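Local coordinates for chemotaxis operon protein (CheX) (Borrelia burgdorferi, PDB 3HZH) that probably acts as a chemotaxis phosphatase of the CheX family, removing phosphate from the phosphorylated response regulator CheY, at residues Val56-Ala61 with Phe127-Pro132; Gly40-Lys45 with Leu150-Ser155. One frame throughout, in Å; residues are numbered along the deposited sequence.

Interaction 1: Val56-Ala61 with Phe127-Pro132; sequences VIVGLA and FDITPP
Segment 56-61 of strand 54-62 and the edge segment 127-132 pair as antiparallel neighbours at one border of the sheet; their axes run at 153° where both are regular. A61 and D128 form a hydrogen-bonded pair. A61 N bonds to D128 O at 2.9 Å, and D128 N returns to A61 O at 3.0 Å. L60 and I129 follow as a non-hydrogen-bonded pair.

The regular pattern breaks at T130. T130 N still reaches G59 O at 3.0 Å, but the return bond goes to a side chain: G59 N donates to T130 OG1 at 3.1 Å. The hydroxyl lies between the backbone N and the carbonyl carbon (chi1 74°), where it stands in for a strand carbonyl. OG1 also donates to P131 O at 2.9 Å. The two bonds fix the rotation of the threonine, and its CG2 rests against CA and O of G59. The register slips by one residue at P131, and V58 then faces P132.

Apolar contacts line the face bearing V58, L60 and I129. V58 divides its two methyls: CG1 meets I129 CB at 3.9 Å, and CG2 lies beside P132 CB at 4.0 Å. L60 CD1 touches I129 CG2.

Helix 97-118 packs on this face, with A113 on V58, N110 and V117 on I129, and T106 on P132. I129, P131 and P132 also touch the chain of another protein, and a magnesium ion lies about 5 Å from the P132 side chain. The other edge of strand 54-62 pairs with strand 66-72, and I57 with A133 resumes the bonding past the prolines.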
loop_
_atom_site.group_PDB
_atom_site.type_symbol
_atom_site.label_atom_id
_atom_site.label_comp_id
_atom_site.label_asym_id
_atom_site.label_seq_id
_atom_site.Cartn_x
_atom_site.Cartn_y
_atom_site.Cartn_z
ATOM N N VAL B 56 -2.585 13.499 2.584
ATOM C CA VAL B 56 -2.118 12.477 1.672
ATOM C C VAL B 56 -2.962 12.643 0.420
ATOM O O VAL B 56 -4.175 12.822 0.502
ATOM C CB VAL B 56 -2.316 11.073 2.261
ATOM C CG1 VAL B 56 -1.999 10.024 1.225
ATOM C CG2 VAL B 56 -1.419 10.905 3.483
ATOM N N ILE B 57 -2.313 12.600 -0.736
ATOM C CA ILE B 57 -3.010 12.754 -2.004
ATOM C C ILE B 57 -2.745 11.606 -2.946
ATOM O O ILE B 57 -1.590 11.307 -3.264
ATOM C CB ILE B 57 -2.561 14.011 -2.757
ATOM C CG1 ILE B 57 -2.776 15.230 -1.891
ATOM C CG2 ILE B 57 -3.326 14.125 -4.075
ATOM C CD1 ILE B 57 -2.378 16.566 -2.505
ATOM N N VAL B 58 -3.820 10.978 -3.411
ATOM C CA VAL B 58 -3.702 9.903 -4.374
ATOM C C VAL B 58 -4.559 10.305 -5.569
ATOM O O VAL B 58 -5.775 10.474 -5.456
ATOM C CB VAL B 58 -4.183 8.567 -3.799
ATOM C CG1 VAL B 58 -4.057 7.467 -4.864
ATOM C CG2 VAL B 58 -3.350 8.208 -2.574
ATOM N N GLY B 59 -3.909 10.497 -6.711
ATOM C CA GLY B 59 -4.640 10.879 -7.902
ATOM C C GLY B 59 -5.393 9.717 -8.517
ATOM O O GLY B 59 -4.958 8.560 -8.438
ATOM N N LEU B 60 -6.543 10.027 -9.108
ATOM C CA LEU B 60 -7.361 9.035 -9.790
ATOM C C LEU B 60 -7.212 9.349 -11.277
ATOM O O LEU B 60 -7.452 10.481 -11.705
ATOM C CB LEU B 60 -8.827 9.163 -9.359
ATOM C CG LEU B 60 -9.374 8.324 -8.192
ATOM C CD1 LEU B 60 -8.280 7.884 -7.247
ATOM C CD2 LEU B 60 -10.453 9.130 -7.484
ATOM N N ALA B 61 -6.809 8.352 -12.056
ATOM C CA ALA B 61 -6.605 8.552 -13.481
ATOM C C ALA B 61 -7.371 7.540 -14.312
ATOM O O ALA B 61 -8.017 6.636 -13.781
ATOM C CB ALA B 61 -5.124 8.480 -13.810
ATOM N N PHE B 127 -9.882 2.137 -14.024
ATOM C CA PHE B 127 -9.712 3.174 -13.022
ATOM C C PHE B 127 -8.335 2.985 -12.420
ATOM O O PHE B 127 -8.079 1.981 -11.759
ATOM C CB PHE B 127 -10.794 3.050 -11.946
ATOM C CG PHE B 127 -12.172 2.771 -12.499
ATOM C CD1 PHE B 127 -12.612 1.462 -12.681
ATOM C CD2 PHE B 127 -13.018 3.817 -12.868
ATOM C CE1 PHE B 127 -13.878 1.193 -13.222
ATOM C CE2 PHE B 127 -14.283 3.557 -13.411
ATOM C CZ PHE B 127 -14.710 2.243 -13.585
ATOM N N ASP B 128 -7.445 3.943 -12.659
ATOM C CA ASP B 128 -6.085 3.845 -12.140
ATOM C C ASP B 128 -5.829 4.850 -11.026
ATOM O O ASP B 128 -6.610 5.780 -10.821
ATOM C CB ASP B 128 -5.066 4.082 -13.264
ATOM C CG ASP B 128 -5.343 3.242 -14.498
ATOM O OD1 ASP B 128 -5.600 2.029 -14.350
ATOM O OD2 ASP B 128 -5.285 3.790 -15.619
ATOM N N ILE B 129 -4.733 4.651 -10.298
ATOM C CA ILE B 129 -4.346 5.568 -9.233
ATOM C C ILE B 129 -2.869 5.912 -9.407
ATOM O O ILE B 129 -2.146 5.226 -10.115
ATOM C CB ILE B 129 -4.572 4.960 -7.820
ATOM C CG1 ILE B 129 -3.686 3.732 -7.611
ATOM C CG2 ILE B 129 -6.041 4.566 -7.653
ATOM C CD1 ILE B 129 -3.835 3.122 -6.213
ATOM N N THR B 130 -2.421 6.979 -8.764
ATOM C CA THR B 130 -1.026 7.386 -8.880
ATOM C C THR B 130 -0.277 7.117 -7.586
ATOM O O THR B 130 -0.877 6.755 -6.575
ATOM C CB THR B 130 -0.901 8.897 -9.115
ATOM O OG1 THR B 130 -1.178 9.583 -7.887
ATOM C CG2 THR B 130 -1.890 9.367 -10.174
ATOM N N PRO B 131 1.059 7.233 -7.616
ATOM C CA PRO B 131 1.828 7.021 -6.390
ATOM C C PRO B 131 1.342 8.152 -5.484
ATOM O O PRO B 131 0.925 9.211 -5.972
ATOM C CB PRO B 131 3.270 7.213 -6.862
ATOM C CG PRO B 131 3.192 6.678 -8.295
ATOM C CD PRO B 131 1.971 7.469 -8.746
ATOM N N PRO B 132 1.383 7.960 -4.160
ATOM C CA PRO B 132 0.905 9.012 -3.267
ATOM C C PRO B 132 1.835 10.179 -2.996
ATOM O O PRO B 132 3.048 10.099 -3.192
ATOM C CB PRO B 132 0.594 8.230 -1.997
ATOM C CG PRO B 132 1.795 7.305 -1.951
ATOM C CD PRO B 132 1.808 6.778 -3.386
#

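Interaction 2: Gly40-Lys45 with Leu150-Ser155; sequences GKPGLK and LIVPFS
G43 and I151 exchange two backbone hydrogen bonds, forming a single antiparallel bridge between a loop and a strand. G43 N donates to I151 O at 3.0 Å, and I151 N returns to G43 O, also at 3.0 Å. Both are nearly straight, with N-H...O angles of 167° and 164°. A third bond lies further along, where G40 N meets P153 O at a short 2.6 Å. P153 has no N-H to give back, so this bond has no partner of the bridge type. Between them P42 CA makes a CA-H...O contact with I151 O at 3.4 Å.

Outside the bonds the packing is light. P42 CB touches L150 CD1 at 4.0 Å and V152 CG2 at 4.2 Å, so one carbon serves both side chains. P153 brings the CG corner of its ring to 3.7 Å from G40 CA. The I151 side chain extends past G43 toward L44: CG1 sits anti to the carbonyl carbon, and a chi2 of 66° then turns CD1 to the carbonyl oxygens of G43 and L44. L44 and K45 are poorly ordered, so detail there is less certain.

The other edge of strand 149-155 pairs with strand 161-168, through L150 with I166, V152 with V164 and F154 with I162. Helix 17-31 packs on L150, V152 and F154. Strand 38-39 runs into the loop, and S155 bonds to E38, two residues before G40.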
loop_
_atom_site.group_PDB
_atom_site.type_symbol
_atom_site.label_atom_id
_atom_site.label_comp_id
_atom_site.label_asym_id
_atom_site.label_seq_id
_atom_site.Cartn_x
_atom_site.Cartn_y
_atom_site.Cartn_z
ATOM N N GLY B 40 -18.540 9.834 10.238
ATOM C CA GLY B 40 -19.282 11.044 10.513
ATOM C C GLY B 40 -20.289 11.291 9.403
ATOM O O GLY B 40 -20.575 10.405 8.596
ATOM N N LYS B 41 -20.820 12.502 9.356
ATOM C CA LYS B 41 -21.802 12.873 8.348
ATOM C C LYS B 41 -21.136 13.320 7.052
ATOM O O LYS B 41 -20.455 14.336 7.022
ATOM C CB LYS B 41 -22.679 14.000 8.894
ATOM C CG LYS B 41 -23.671 14.589 7.915
ATOM C CD LYS B 41 -24.439 15.702 8.603
ATOM C CE LYS B 41 -25.416 16.390 7.677
ATOM N NZ LYS B 41 -26.148 17.465 8.412
ATOM N N PRO B 42 -21.327 12.562 5.963
ATOM C CA PRO B 42 -20.719 12.939 4.686
ATOM C C PRO B 42 -21.282 14.298 4.296
ATOM O O PRO B 42 -22.485 14.526 4.416
ATOM C CB PRO B 42 -21.184 11.822 3.754
ATOM C CG PRO B 42 -21.339 10.639 4.711
ATOM C CD PRO B 42 -22.118 11.332 5.794
ATOM N N GLY B 43 -20.425 15.204 3.846
ATOM C CA GLY B 43 -20.913 16.520 3.482
ATOM C C GLY B 43 -20.158 17.126 2.327
ATOM O O GLY B 43 -18.988 16.802 2.098
ATOM N N LEU B 44 -20.823 17.997 1.577
ATOM C CA LEU B 44 -20.171 18.616 0.443
ATOM C C LEU B 44 -19.052 19.495 0.958
ATOM O O LEU B 44 -18.089 19.765 0.236
ATOM C CB LEU B 44 -21.164 19.434 -0.390
ATOM C CG LEU B 44 -20.568 20.077 -1.650
ATOM C CD1 LEU B 44 -19.694 19.069 -2.378
ATOM C CD2 LEU B 44 -21.683 20.587 -2.551
ATOM N N LYS B 45 -19.156 19.933 2.211
ATOM C CA LYS B 45 -18.088 20.757 2.708
ATOM C C LYS B 45 -17.415 20.536 4.049
ATOM O O LYS B 45 -17.982 20.217 5.106
ATOM C CB LYS B 45 -18.412 22.241 2.516
ATOM C CG LYS B 45 -17.192 23.027 2.010
ATOM C CD LYS B 45 -16.593 22.398 0.740
ATOM C CE LYS B 45 -15.285 23.072 0.350
ATOM N NZ LYS B 45 -14.921 22.772 -1.055
ATOM N N LEU B 150 -16.724 15.274 -1.935
ATOM C CA LEU B 150 -17.419 14.575 -0.873
ATOM C C LEU B 150 -16.416 14.365 0.245
ATOM O O LEU B 150 -15.437 13.641 0.078
ATOM C CB LEU B 150 -17.949 13.215 -1.340
ATOM C CG LEU B 150 -18.656 12.422 -0.225
ATOM C CD1 LEU B 150 -19.933 13.103 0.173
ATOM C CD2 LEU B 150 -18.998 11.034 -0.689
ATOM N N ILE B 151 -16.653 15.026 1.369
ATOM C CA ILE B 151 -15.778 14.902 2.518
ATOM C C ILE B 151 -16.476 13.997 3.525
ATOM O O ILE B 151 -17.661 14.173 3.808
ATOM C CB ILE B 151 -15.519 16.256 3.198
ATOM C CG1 ILE B 151 -14.852 17.242 2.237
ATOM C CG2 ILE B 151 -14.663 16.026 4.397
ATOM C CD1 ILE B 151 -15.721 17.658 1.072
ATOM N N VAL B 152 -15.737 13.032 4.056
ATOM C CA VAL B 152 -16.274 12.091 5.024
ATOM C C VAL B 152 -15.337 12.005 6.225
ATOM O O VAL B 152 -14.234 11.476 6.118
ATOM C CB VAL B 152 -16.396 10.673 4.423
ATOM C CG1 VAL B 152 -17.039 9.733 5.438
ATOM C CG2 VAL B 152 -17.201 10.711 3.136
ATOM N N PRO B 153 -15.744 12.575 7.366
ATOM C CA PRO B 153 -14.934 12.549 8.585
ATOM C C PRO B 153 -15.116 11.255 9.384
ATOM O O PRO B 153 -16.235 10.770 9.561
ATOM C CB PRO B 153 -15.461 13.751 9.345
ATOM C CG PRO B 153 -16.942 13.606 9.091
ATOM C CD PRO B 153 -16.945 13.406 7.576
ATOM N N PHE B 154 -14.010 10.691 9.851
ATOM C CA PHE B 154 -14.056 9.484 10.665
ATOM C C PHE B 154 -13.478 9.869 12.016
ATOM O O PHE B 154 -12.383 10.422 12.090
ATOM C CB PHE B 154 -13.228 8.369 10.029
ATOM C CG PHE B 154 -13.860 7.771 8.809
ATOM C CD1 PHE B 154 -14.822 6.775 8.922
ATOM C CD2 PHE B 154 -13.507 8.216 7.542
ATOM C CE1 PHE B 154 -15.423 6.230 7.785
ATOM C CE2 PHE B 154 -14.098 7.682 6.409
ATOM C CZ PHE B 154 -15.056 6.689 6.527
ATOM N N SER B 155 -14.222 9.601 13.081
ATOM C CA SER B 155 -13.765 9.948 14.421
ATOM C C SER B 155 -13.124 8.775 15.142
ATOM O O SER B 155 -13.658 7.672 15.143
ATOM C CB SER B 155 -14.937 10.465 15.265
ATOM O OG SER B 155 -15.504 11.636 14.706
#

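Both contacts extend the same antiparallel sheet, near its two outermost strands, with centres about 20 Å apart. Interaction 1 joins two strands and is partly buried under helix 97-118; three of its touching residues are buried and none is exposed. Interaction 2 lies at the surface, with two buried and three exposed, and ties a loop to strand 149-155, with helix 17-31 behind the strand. Interaction 1 adds a threonine hydroxyl and aliphatic contacts to its backbone bonds. Interaction 2 relies mainly on backbone bonds, with I151 and two prolines giving much of the side-chain packing. Another protein chain touches interaction 1 but not interaction 2. Interaction 1 is nested within the loop that interaction 2 closes.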